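Local structure of IclR family transcriptional regulator (Brucella abortus, 5WHM) at residues 40-45 and 80-85; 102-107 and 260-265; 115-120 and 239-244. The protein represses transcription as an IclR-type regulator, probably binding operator DNA through its winged helix-turn-helix domain and sensing a small molecule through its GAF-like C-terminal domain. All blocks are in the same frame, centred on the assembly; numbering follows the deposited sequence.

Interaction 1 (40-45 and 80-85); sequences ENTLGN and LYQLDI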
ATOM      1  N   GLU C  40       2.890  -5.844  14.198  1.00 36.10           N
ATOM      2  CA  GLU C  40       2.753  -4.914  15.325  1.00 36.26           C
ATOM      3  C   GLU C  40       1.704  -3.893  14.907  1.00 32.15           C
ATOM      4  O   GLU C  40       2.032  -2.855  14.329  1.00 29.64           O
ATOM      5  CB  GLU C  40       4.068  -4.258  15.682  1.00 41.02           C
ATOM      6  CG  GLU C  40       4.962  -5.175  16.513  1.00 52.12           C
ATOM      7  CD  GLU C  40       6.123  -4.432  17.142  1.00 59.73           C
ATOM      8  OE1 GLU C  40       7.109  -4.184  16.414  1.00 64.39           O
ATOM      9  OE2 GLU C  40       6.042  -4.080  18.346  1.00 59.13           O
ATOM     10  N   ASN C  41       0.437  -4.196  15.175  1.00 29.41           N
ATOM     11  CA  ASN C  41      -0.629  -3.430  14.536  1.00 27.68           C
ATOM     12  C   ASN C  41      -1.175  -2.314  15.411  1.00 30.78           C
ATOM     13  O   ASN C  41      -1.856  -1.427  14.886  1.00 28.71           O
ATOM     14  CB  ASN C  41      -1.801  -4.343  14.149  1.00 28.15           C
ATOM     15  CG  ASN C  41      -1.346  -5.615  13.436  1.00 35.57           C
ATOM     16  OD1 ASN C  41      -1.007  -5.586  12.246  1.00 36.86           O
ATOM     17  ND2 ASN C  41      -1.337  -6.728  14.157  1.00 37.21           N
ATOM     18  N   THR C  42      -0.913  -2.365  16.718  1.00 28.37           N
ATOM     19  CA  THR C  42      -1.551  -1.517  17.724  1.00 30.02           C
ATOM     20  C   THR C  42      -0.463  -1.011  18.654  1.00 29.12           C
ATOM     21  O   THR C  42       0.245  -1.817  19.259  1.00 36.53           O
ATOM     22  CB  THR C  42      -2.605  -2.307  18.517  1.00 31.80           C
ATOM     23  OG1 THR C  42      -3.632  -2.764  17.625  1.00 31.78           O
ATOM     24  CG2 THR C  42      -3.251  -1.440  19.586  1.00 34.06           C
ATOM     25  N   LEU C  43      -0.320   0.311  18.753  1.00 27.63           N
ATOM     26  CA  LEU C  43       0.723   0.921  19.557  1.00 31.66           C
ATOM     27  C   LEU C  43       0.188   2.173  20.242  1.00 33.31           C
ATOM     28  O   LEU C  43      -0.595   2.931  19.658  1.00 28.45           O
ATOM     29  CB  LEU C  43       1.941   1.296  18.702  1.00 30.07           C
ATOM     30  CG  LEU C  43       2.635   0.179  17.925  1.00 32.12           C
ATOM     31  CD1 LEU C  43       3.641   0.765  16.964  1.00 31.86           C
ATOM     32  CD2 LEU C  43       3.302  -0.772  18.904  1.00 30.89           C
ATOM     33  N   GLY C  44       0.652   2.398  21.473  1.00 32.48           N
ATOM     34  CA  GLY C  44       0.411   3.638  22.179  1.00 36.34           C
ATOM     35  C   GLY C  44       1.629   4.571  22.142  1.00 37.39           C
ATOM     36  O   GLY C  44       2.700   4.215  21.661  1.00 33.44           O
ATOM     37  N   ASN C  45       1.442   5.778  22.693  1.00 37.77           N
ATOM     38  CA  ASN C  45       2.493   6.794  22.637  1.00 38.85           C
ATOM     39  C   ASN C  45       3.789   6.299  23.294  1.00 38.72           C
ATOM     40  O   ASN C  45       4.880   6.557  22.781  1.00 34.90           O
ATOM     41  CB  ASN C  45       2.002   8.109  23.288  1.00 43.26           C
ATOM     42  CG  ASN C  45       1.016   8.921  22.367  1.00 41.79           C
ATOM     43  OD1 ASN C  45       1.252   9.090  21.171  1.00 33.95           O
ATOM     44  ND2 ASN C  45      -0.073   9.420  22.945  1.00 45.83           N
ATOM     45  N   LEU C  80      -5.110   3.588  22.183  1.00 35.74           N
ATOM     46  CA  LEU C  80      -4.100   3.011  21.291  1.00 31.36           C
ATOM     47  C   LEU C  80      -4.377   3.363  19.833  1.00 30.10           C
ATOM     48  O   LEU C  80      -5.525   3.600  19.436  1.00 34.36           O
ATOM     49  CB  LEU C  80      -4.062   1.486  21.475  1.00 32.85           C
ATOM     50  CG  LEU C  80      -3.706   1.119  22.919  1.00 38.35           C
ATOM     51  CD1 LEU C  80      -3.711  -0.391  23.171  1.00 40.00           C
ATOM     52  CD2 LEU C  80      -2.346   1.739  23.316  1.00 36.44           C
ATOM     53  N   TYR C  81      -3.314   3.384  19.025  1.00 25.53           N
ATOM     54  CA  TYR C  81      -3.376   3.755  17.617  1.00 24.65           C
ATOM     55  C   TYR C  81      -3.198   2.548  16.694  1.00 28.71           C
ATOM     56  O   TYR C  81      -2.519   1.569  17.030  1.00 28.54           O
ATOM     57  CB  TYR C  81      -2.298   4.777  17.240  1.00 24.10           C
ATOM     58  CG  TYR C  81      -2.306   5.983  18.159  1.00 30.41           C
ATOM     59  CD1 TYR C  81      -3.201   7.046  17.955  1.00 31.00           C
ATOM     60  CD2 TYR C  81      -1.459   6.035  19.246  1.00 30.44           C
ATOM     61  CE1 TYR C  81      -3.209   8.171  18.831  1.00 29.58           C
ATOM     62  CE2 TYR C  81      -1.464   7.126  20.121  1.00 31.94           C
ATOM     63  CZ  TYR C  81      -2.339   8.180  19.906  1.00 27.12           C
ATOM     64  OH  TYR C  81      -2.327   9.233  20.801  1.00 39.46           O
ATOM     65  N   GLN C  82      -3.768   2.675  15.492  1.00 26.35           N
ATOM     66  CA  GLN C  82      -3.525   1.768  14.376  1.00 27.62           C
ATOM     67  C   GLN C  82      -3.446   2.597  13.112  1.00 25.67           C
ATOM     68  O   GLN C  82      -4.020   3.699  13.046  1.00 24.37           O
ATOM     69  CB  GLN C  82      -4.643   0.727  14.227  1.00 24.60           C
ATOM     70  CG  GLN C  82      -4.816  -0.179  15.364  1.00 30.09           C
ATOM     71  CD  GLN C  82      -5.747  -1.312  15.001  1.00 39.88           C
ATOM     72  OE1 GLN C  82      -6.906  -1.086  14.657  1.00 42.52           O
ATOM     73  NE2 GLN C  82      -5.236  -2.540  15.051  1.00 39.54           N
ATOM     74  N   LEU C  83      -2.748   2.067  12.104  1.00 21.01           N
ATOM     75  CA  LEU C  83      -2.740   2.709  10.787  1.00 22.93           C
ATOM     76  C   LEU C  83      -4.175   2.783  10.257  1.00 22.59           C
ATOM     77  O   LEU C  83      -4.968   1.858  10.448  1.00 21.13           O
ATOM     78  CB  LEU C  83      -1.880   1.915   9.781  1.00 19.63           C
ATOM     79  CG  LEU C  83      -0.369   1.888  10.120  1.00 20.29           C
ATOM     80  CD1 LEU C  83       0.347   0.933   9.143  1.00 17.93           C
ATOM     81  CD2 LEU C  83       0.221   3.298  10.046  1.00 20.31           C
ATOM     82  N   ASP C  84      -4.481   3.850   9.517  1.00 20.59           N
ATOM     83  CA  ASP C  84      -5.826   3.993   8.977  1.00 23.69           C
ATOM     84  C   ASP C  84      -5.783   4.200   7.457  1.00 18.90           C
ATOM     85  O   ASP C  84      -4.711   4.290   6.835  1.00 21.68           O
ATOM     86  CB  ASP C  84      -6.572   5.141   9.691  1.00 21.73           C
ATOM     87  CG  ASP C  84      -8.112   5.006   9.621  1.00 30.18           C
ATOM     88  OD1 ASP C  84      -8.666   4.061   9.005  1.00 32.87           O
ATOM     89  OD2 ASP C  84      -8.767   5.881  10.225  1.00 35.29           O
ATOM     90  N   ILE C  85      -6.993   4.283   6.885  1.00 20.72           N
ATOM     91  CA  ILE C  85      -7.231   4.216   5.441  1.00 27.07           C
ATOM     92  C   ILE C  85      -6.427   5.258   4.690  1.00 24.70           C
ATOM     93  O   ILE C  85      -6.041   5.041   3.531  1.00 22.97           O
ATOM     94  CB  ILE C  85      -8.735   4.427   5.125  1.00 35.04           C
ATOM     95  CG1 ILE C  85      -9.618   3.490   5.962  1.00 42.75           C
ATOM     96  CG2 ILE C  85      -8.983   4.264   3.602  1.00 30.54           C
ATOM     97  CD1 ILE C  85      -9.181   2.006   5.892  1.00 39.03           C
TER
HETATM   98  O   HOH W   1      -1.711  -0.741  12.328  1.00 21.75           O

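Interaction 2 (102-107 and 260-265); sequences TVASPL and HNISSA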
ATOM      1  N   THR C 102       4.018  -5.184 -16.880  1.00 32.43           N
ATOM      2  CA  THR C 102       3.482  -5.699 -18.139  1.00 36.93           C
ATOM      3  C   THR C 102       4.536  -6.451 -18.946  1.00 38.18           C
ATOM      4  O   THR C 102       4.183  -7.274 -19.793  1.00 39.40           O
ATOM      5  CB  THR C 102       2.887  -4.574 -18.993  1.00 39.37           C
ATOM      6  OG1 THR C 102       3.944  -3.740 -19.486  1.00 42.67           O
ATOM      7  CG2 THR C 102       1.869  -3.726 -18.160  1.00 34.15           C
ATOM      8  N   VAL C 103       5.815  -6.180 -18.721  1.00 40.25           N
ATOM      9  CA  VAL C 103       6.877  -6.979 -19.334  1.00 43.10           C
ATOM     10  C   VAL C 103       7.253  -8.157 -18.452  1.00 40.63           C
ATOM     11  O   VAL C 103       7.399  -9.283 -18.926  1.00 38.73           O
ATOM     12  CB  VAL C 103       8.103  -6.084 -19.609  1.00 48.44           C
ATOM     13  CG1 VAL C 103       9.318  -6.935 -19.962  1.00 46.07           C
ATOM     14  CG2 VAL C 103       7.785  -5.087 -20.701  1.00 52.87           C
ATOM     15  N   ALA C 104       7.427  -7.912 -17.152  1.00 37.28           N
ATOM     16  CA  ALA C 104       7.978  -8.942 -16.273  1.00 37.85           C
ATOM     17  C   ALA C 104       6.955 -10.028 -15.969  1.00 36.62           C
ATOM     18  O   ALA C 104       7.289 -11.217 -15.978  1.00 34.27           O
ATOM     19  CB  ALA C 104       8.471  -8.319 -14.970  1.00 32.26           C
ATOM     20  N   SER C 105       5.704  -9.638 -15.720  1.00 35.50           N
ATOM     21  CA  SER C 105       4.726 -10.587 -15.197  1.00 36.71           C
ATOM     22  C   SER C 105       4.515 -11.796 -16.095  1.00 38.79           C
ATOM     23  O   SER C 105       4.474 -12.914 -15.557  1.00 36.07           O
ATOM     24  CB  SER C 105       3.389  -9.869 -14.920  1.00 38.61           C
ATOM     25  OG  SER C 105       2.400 -10.778 -14.466  1.00 40.85           O
ATOM     26  N   PRO C 106       4.361 -11.671 -17.423  1.00 40.90           N
ATOM     27  CA  PRO C 106       4.151 -12.892 -18.216  1.00 38.32           C
ATOM     28  C   PRO C 106       5.385 -13.776 -18.250  1.00 39.01           C
ATOM     29  O   PRO C 106       5.254 -15.006 -18.309  1.00 39.03           O
ATOM     30  CB  PRO C 106       3.789 -12.374 -19.614  1.00 44.61           C
ATOM     31  CG  PRO C 106       4.091 -10.924 -19.624  1.00 48.34           C
ATOM     32  CD  PRO C 106       4.207 -10.436 -18.220  1.00 44.33           C
ATOM     33  N   LEU C 107       6.579 -13.180 -18.244  1.00 37.01           N
ATOM     34  CA  LEU C 107       7.800 -13.977 -18.165  1.00 41.65           C
ATOM     35  C   LEU C 107       7.908 -14.677 -16.816  1.00 38.56           C
ATOM     36  O   LEU C 107       8.391 -15.814 -16.728  1.00 39.17           O
ATOM     37  CB  LEU C 107       9.025 -13.088 -18.409  1.00 39.51           C
ATOM     38  CG  LEU C 107       9.128 -12.524 -19.825  1.00 41.41           C
ATOM     39  CD1 LEU C 107      10.216 -11.477 -19.891  1.00 39.07           C
ATOM     40  CD2 LEU C 107       9.421 -13.651 -20.807  1.00 48.57           C
ATOM     41  N   HIS C 260      17.452 -11.310 -18.116  0.55 44.22           N
ATOM     42  CA  HIS C 260      17.999 -10.750 -19.348  0.55 46.31           C
ATOM     43  C   HIS C 260      16.891 -10.390 -20.332  0.55 43.79           C
ATOM     44  O   HIS C 260      16.956  -9.347 -20.994  0.55 45.15           O
ATOM     45  CB  HIS C 260      18.980 -11.726 -19.998  0.55 45.65           C
ATOM     46  CG  HIS C 260      19.666 -11.158 -21.200  0.55 54.44           C
ATOM     47  ND1 HIS C 260      19.175 -11.311 -22.479  0.55 56.99           N
ATOM     48  CD2 HIS C 260      20.785 -10.406 -21.313  0.55 57.28           C
ATOM     49  CE1 HIS C 260      19.974 -10.695 -23.332  0.55 61.03           C
ATOM     50  NE2 HIS C 260      20.959 -10.138 -22.650  0.55 61.31           N
ATOM     51  N   ASN C 261      15.873 -11.246 -20.453  1.00 43.16           N
ATOM     52  CA  ASN C 261      14.749 -10.934 -21.338  1.00 47.38           C
ATOM     53  C   ASN C 261      13.998  -9.692 -20.845  1.00 45.96           C
ATOM     54  O   ASN C 261      13.679  -8.800 -21.636  1.00 43.72           O
ATOM     55  CB  ASN C 261      13.791 -12.133 -21.449  1.00 45.41           C
ATOM     56  CG  ASN C 261      14.388 -13.315 -22.265  1.00 49.30           C
ATOM     57  OD1 ASN C 261      15.155 -13.112 -23.205  1.00 51.74           O
ATOM     58  ND2 ASN C 261      14.004 -14.544 -21.905  1.00 46.90           N
ATOM     59  N   ILE C 262      13.745  -9.605 -19.535  1.00 39.89           N
ATOM     60  CA  ILE C 262      13.098  -8.413 -18.974  1.00 39.15           C
ATOM     61  C   ILE C 262      13.935  -7.177 -19.271  1.00 40.62           C
ATOM     62  O   ILE C 262      13.421  -6.145 -19.722  1.00 43.74           O
ATOM     63  CB  ILE C 262      12.873  -8.587 -17.460  1.00 36.51           C
ATOM     64  CG1 ILE C 262      11.904  -9.741 -17.199  1.00 36.48           C
ATOM     65  CG2 ILE C 262      12.330  -7.276 -16.839  1.00 35.92           C
ATOM     66  CD1 ILE C 262      11.726 -10.058 -15.739  1.00 38.86           C
ATOM     67  N   SER C 263      15.253  -7.294 -19.063  1.00 40.41           N
ATOM     68  CA  SER C 263      16.179  -6.183 -19.247  1.00 44.32           C
ATOM     69  C   SER C 263      16.189  -5.680 -20.688  1.00 48.36           C
ATOM     70  O   SER C 263      16.303  -4.472 -20.932  1.00 53.18           O
ATOM     71  CB  SER C 263      17.577  -6.622 -18.818  1.00 47.44           C
ATOM     72  OG  SER C 263      18.500  -5.586 -19.050  1.00 55.64           O
ATOM     73  N   SER C 264      16.048  -6.579 -21.659  1.00 51.01           N
ATOM     74  CA  SER C 264      16.058  -6.140 -23.049  1.00 58.54           C
ATOM     75  C   SER C 264      14.728  -5.537 -23.490  1.00 56.17           C
ATOM     76  O   SER C 264      14.704  -4.789 -24.470  1.00 58.48           O
ATOM     77  CB  SER C 264      16.437  -7.305 -23.967  1.00 67.77           C
ATOM     78  OG  SER C 264      15.591  -8.415 -23.742  1.00 72.32           O
ATOM     79  N   ALA C 265      13.630  -5.848 -22.800  1.00 54.42           N
ATOM     80  CA  ALA C 265      12.310  -5.368 -23.193  1.00 58.90           C
ATOM     81  C   ALA C 265      11.906  -4.071 -22.499  1.00 64.45           C
ATOM     82  O   ALA C 265      11.023  -3.366 -23.000  1.00 65.25           O
ATOM     83  CB  ALA C 265      11.256  -6.441 -22.914  1.00 55.57           C
TER

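Interaction 3 (115-120 and 239-244); sequences AKAAVA and SFQLPR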
ATOM      1  N   ALA C 115       8.492 -24.102 -12.926  1.00 48.03           N
ATOM      2  CA  ALA C 115       9.141 -24.506 -11.685  1.00 48.39           C
ATOM      3  C   ALA C 115       8.159 -24.982 -10.630  1.00 50.98           C
ATOM      4  O   ALA C 115       8.603 -25.476  -9.579  1.00 43.76           O
ATOM      5  CB  ALA C 115       9.964 -23.345 -11.107  1.00 46.08           C
ATOM      6  N   LYS C 116       6.855 -24.793 -10.864  1.00 50.02           N
ATOM      7  CA  LYS C 116       5.801 -25.048  -9.878  1.00 51.55           C
ATOM      8  C   LYS C 116       6.105 -24.347  -8.556  1.00 49.39           C
ATOM      9  O   LYS C 116       5.935 -24.899  -7.469  1.00 50.87           O
ATOM     10  CB  LYS C 116       5.581 -26.556  -9.685  1.00 59.19           C
ATOM     11  CG  LYS C 116       5.345 -27.299 -10.999  1.00 61.06           C
ATOM     12  CD  LYS C 116       4.800 -28.700 -10.773  1.00 69.56           C
ATOM     13  CE  LYS C 116       4.447 -29.377 -12.094  1.00 77.66           C
ATOM     14  NZ  LYS C 116       3.521 -28.535 -12.910  1.00 79.48           N
ATOM     15  N   ALA C 117       6.541 -23.094  -8.657  1.00 46.18           N
ATOM     16  CA  ALA C 117       6.963 -22.357  -7.481  1.00 44.20           C
ATOM     17  C   ALA C 117       6.720 -20.864  -7.705  1.00 41.52           C
ATOM     18  O   ALA C 117       6.593 -20.400  -8.839  1.00 54.38           O
ATOM     19  CB  ALA C 117       8.435 -22.623  -7.170  1.00 43.51           C
ATOM     20  N   ALA C 118       6.707 -20.108  -6.614  1.00 40.18           N
ATOM     21  CA  ALA C 118       6.442 -18.672  -6.695  1.00 37.96           C
ATOM     22  C   ALA C 118       7.642 -17.886  -7.241  1.00 48.64           C
ATOM     23  O   ALA C 118       8.794 -18.121  -6.856  1.00 35.41           O
ATOM     24  CB  ALA C 118       6.053 -18.140  -5.317  1.00 44.66           C
ATOM     25  N   VAL C 119       7.364 -16.946  -8.144  1.00 34.69           N
ATOM     26  CA  VAL C 119       8.359 -16.027  -8.694  1.00 32.96           C
ATOM     27  C   VAL C 119       7.942 -14.616  -8.282  1.00 31.49           C
ATOM     28  O   VAL C 119       6.762 -14.257  -8.416  1.00 31.88           O
ATOM     29  CB  VAL C 119       8.469 -16.157 -10.225  1.00 33.50           C
ATOM     30  CG1 VAL C 119       9.440 -15.164 -10.825  1.00 32.15           C
ATOM     31  CG2 VAL C 119       8.896 -17.634 -10.604  1.00 35.29           C
ATOM     32  N   ALA C 120       8.894 -13.841  -7.751  1.00 30.15           N
ATOM     33  CA  ALA C 120       8.580 -12.522  -7.201  1.00 29.04           C
ATOM     34  C   ALA C 120       9.554 -11.487  -7.744  1.00 28.02           C
ATOM     35  O   ALA C 120      10.661 -11.811  -8.210  1.00 28.34           O
ATOM     36  CB  ALA C 120       8.602 -12.513  -5.652  1.00 29.01           C
ATOM     37  N   SER C 239      11.590 -26.604   0.312  1.00 48.25           N
ATOM     38  CA  SER C 239      12.920 -27.132   0.053  1.00 49.80           C
ATOM     39  C   SER C 239      12.865 -28.527  -0.546  1.00 53.29           C
ATOM     40  O   SER C 239      13.715 -28.874  -1.372  1.00 53.16           O
ATOM     41  CB  SER C 239      13.725 -27.127   1.344  1.00 52.78           C
ATOM     42  OG  SER C 239      13.015 -27.820   2.348  1.00 55.85           O
ATOM     43  N   PHE C 240      11.866 -29.334  -0.171  1.00 56.31           N
ATOM     44  CA  PHE C 240      11.760 -30.670  -0.755  1.00 58.23           C
ATOM     45  C   PHE C 240      11.439 -30.604  -2.245  1.00 55.13           C
ATOM     46  O   PHE C 240      11.750 -31.535  -2.986  1.00 55.14           O
ATOM     47  CB  PHE C 240      10.706 -31.505  -0.006  1.00 63.27           C
ATOM     48  CG  PHE C 240       9.273 -31.231  -0.432  1.00 67.32           C
ATOM     49  CD1 PHE C 240       8.673 -31.989  -1.439  1.00 72.42           C
ATOM     50  CD2 PHE C 240       8.518 -30.228   0.183  1.00 66.20           C
ATOM     51  CE1 PHE C 240       7.353 -31.746  -1.837  1.00 71.99           C
ATOM     52  CE2 PHE C 240       7.194 -29.984  -0.207  1.00 65.70           C
ATOM     53  CZ  PHE C 240       6.618 -30.739  -1.218  1.00 68.56           C
ATOM     54  N   GLN C 241      10.823 -29.517  -2.703  1.00 52.88           N
ATOM     55  CA  GLN C 241      10.502 -29.374  -4.116  1.00 54.11           C
ATOM     56  C   GLN C 241      11.638 -28.755  -4.919  1.00 51.86           C
ATOM     57  O   GLN C 241      11.787 -29.052  -6.115  1.00 52.75           O
ATOM     58  CB  GLN C 241       9.254 -28.514  -4.261  1.00 57.21           C
ATOM     59  CG  GLN C 241       8.940 -28.109  -5.661  1.00 62.59           C
ATOM     60  CD  GLN C 241       7.704 -27.248  -5.721  1.00 68.26           C
ATOM     61  OE1 GLN C 241       7.065 -26.980  -4.699  1.00 70.41           O
ATOM     62  NE2 GLN C 241       7.360 -26.805  -6.918  1.00 69.48           N
ATOM     63  N   LEU C 242      12.450 -27.915  -4.279  1.00 45.56           N
ATOM     64  CA  LEU C 242      13.504 -27.143  -4.941  1.00 45.84           C
ATOM     65  C   LEU C 242      14.827 -27.403  -4.239  1.00 44.59           C
ATOM     66  O   LEU C 242      15.321 -26.553  -3.494  1.00 42.86           O
ATOM     67  CB  LEU C 242      13.190 -25.645  -4.930  1.00 40.68           C
ATOM     68  CG  LEU C 242      11.949 -25.187  -5.700  1.00 43.08           C
ATOM     69  CD1 LEU C 242      11.644 -23.731  -5.389  1.00 38.02           C
ATOM     70  CD2 LEU C 242      12.174 -25.370  -7.193  1.00 41.78           C
ATOM     71  N   PRO C 243      15.422 -28.576  -4.442  1.00 48.44           N
ATOM     72  CA  PRO C 243      16.757 -28.822  -3.886  1.00 46.86           C
ATOM     73  C   PRO C 243      17.789 -27.865  -4.466  1.00 45.52           C
ATOM     74  O   PRO C 243      17.608 -27.294  -5.545  1.00 42.19           O
ATOM     75  CB  PRO C 243      17.053 -30.271  -4.301  1.00 49.34           C
ATOM     76  CG  PRO C 243      15.706 -30.872  -4.507  1.00 50.95           C
ATOM     77  CD  PRO C 243      14.853 -29.789  -5.057  1.00 45.93           C
ATOM     78  N   ARG C 244      18.905 -27.723  -3.736  1.00 46.53           N
ATOM     79  CA  ARG C 244      20.027 -26.909  -4.207  1.00 46.15           C
ATOM     80  C   ARG C 244      20.401 -27.238  -5.651  1.00 43.42           C
ATOM     81  O   ARG C 244      20.562 -26.335  -6.484  1.00 44.33           O
ATOM     82  CB  ARG C 244      21.231 -27.116  -3.277  1.00 50.91           C
ATOM     83  CG  ARG C 244      22.576 -26.705  -3.880  1.00 53.42           C
ATOM     84  CD  ARG C 244      23.734 -26.950  -2.912  1.00 53.71           C
ATOM     85  NE  ARG C 244      23.656 -26.121  -1.703  1.00 54.21           N
ATOM     86  CZ  ARG C 244      24.106 -24.871  -1.610  1.00 51.67           C
ATOM     87  NH1 ARG C 244      24.659 -24.271  -2.658  1.00 50.69           N
ATOM     88  NH2 ARG C 244      24.015 -24.220  -0.459  1.00 51.38           N
TER

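Interaction 1 (40-45 and 80-85)
Residues 41-45 cross strand 81-83 in a roughly antiparallel sense and pair with it at a single hydrogen-bonded position, Leu43 with Tyr81, their CA atoms 5.3 Å apart. This one bridge lies against the edge of the two-stranded wing of the winged helix-turn-helix domain, whose other strand is 72-74. The two backbone bonds differ in aim. Leu43 N meets Tyr81 O at 3.1 Å within the carbonyl plane, whereas Tyr81 N reaches Leu43 O at 2.8 Å from 35° above that plane. Two residues further on a water bridges the segments instead, donating to Asn41 O and accepting from Leu83 N. Leu43 turns its own side chain away, onto Cys35, Phe36 and Ile48, as suits an apolar residue buried between the loop at 35-36 and helix 45-52. The methyl CG2 of Thr42 crosses Leu80 at about a right angle, 3.6 Å from its CB. The hydroxyl of Thr42 stands beside its backbone N, and there OG1 accepts a weak bond from NE2 of Gln82 (3.0 Å), whose extended chain brings CG alongside Asn41 O, while its OE1 is bonded to Arg73. Gly44, at the N-cap position of helix 45-52, suits a crowded spot, since CD2 of Leu80 lies 3.5 Å from its bare CA; its N is bonded to Glu47 of the first turn. Tyr81 is large enough to span from the strand to that helix: CG beside the backbone N (chi1 -52°) sends the ring past Leu43 O, which lies at its edge, and on to Asn45. OD1 of Asn45 is held by Thr63 of helix 56-69. The amide is tilted 53° to the ring, and ND2 comes in at the ring edge, in its plane, to give Tyr81 OH a weak bond of 3.1 Å.

Interaction 2 (102-107 and 260-265)
CG1 of Val103 is anti to the backbone N (chi1 168°), which sends this branch straight across to the other helix, while Ile262 holds CG1 beside its own N (chi1 -64°) and stretches CD1 out toward Ala104. Leu107, also with CG beside the N and extended beyond it, brings CD1 into the same seam. The contact is wholly apolar and joins two nearly antiparallel helices, 101-115 and 244-265, whose local axes lie 9.5 Å apart and make an angle of 156°. Ala104 makes that spacing workable: its small CB lets the long Ile262 side chain lie against the helix, with CD1 3.8 Å from CB of Ala104. Leu107 and Ile262 slide past each other in opposite directions, with CD1 of Leu107 coming to 3.6 Å from CG1 of Ile262. The same leucine methyl also reaches CB of Asn261, the aliphatic part of a polar residue that is partly exposed. At the other end, Val103 CG1 lies 3.6 Å from CB of Ala265, a residue at the last turn of helix 244-265, whose lone methyl is all that meets the valine. Ala104 and Ile262 both rest on Phe233 of strand 229-238, so the seam closes over the antiparallel sheet; helix 101-115 also offers Ser105 to strand 128-135 and to Met143 of the second subunit.

Interaction 3 (115-120 and 239-244)
Two connections at one end of the sheet of the GAF-like C-terminal domain meet here: the turn that leads from helix 101-115 into strand 118-125, and the loop that leads from strand 229-238 into helix 244-265. Lys116 has just left the helix with a positive phi of 52°, a left-handed conformation that ends the helix and turns the chain toward strand 118-125, presenting the carbonyls of Ala115 and Lys116 to the loop 239-244. Gln241 answers them with one nitrogen. Its CG is anti to the backbone N (chi1 171°) and the chain is extended beyond it, so the amide reaches straight across. NE2 gives a bond to Lys116 O that, at 2.4 Å, is shorter than an ordinary N-H...O bond and is probably in part a coordinate error. The acceptor lies close to the amide plane of Gln241, yet the nitrogen sits 54° above the carbonyl plane of Lys116, off the lone pairs. The same NE2 makes a weak second bond to Ala115 O at 3.2 Å, and crowds CB of Lys116 at 3.3 Å. Glutamine suits this place because its long, uncharged arm ends in a donor; the carbonyls of a helix C-terminus would be expected to favour such a group. The lysine chain itself leads off from the contact, in keeping with an exposed position. Beside the amide, Leu242 closes the apolar side: CD1 touches CB of Ala117 at 3.8 Å, the small methyl letting the two loops come close, and Leu242 also packs on Leu247 while Ala115 rests on Ile251. Pro243 then occupies the N-cap position of helix 244-265. Joining the starts of a central strand and a C-terminal helix in this way fits the alpha/beta layering of GAF-like domains, with helices packed on an antiparallel sheet.

How the interactions relate
From the N terminus, interaction 1 comes first and is complete before the others open: it closes a loop of 34 residues that holds helices 45-52 and 56-69 and the first wing strand, tying the loop before helix 45-52 to the second wing strand. Interaction 2 then opens at helix 101-115 and closes only at the end of helix 244-265, spanning almost the whole C-terminal domain. Interaction 3 is nested within that loop, joining the opposite ends of the same two helices through the connections to their neighbouring strands. The centres of interactions 2 and 3 are 20 Å apart, whereas the centre of interaction 1 lies 39 and 36 Å from theirs. Interactions 1 and 2 both touch the second subunit.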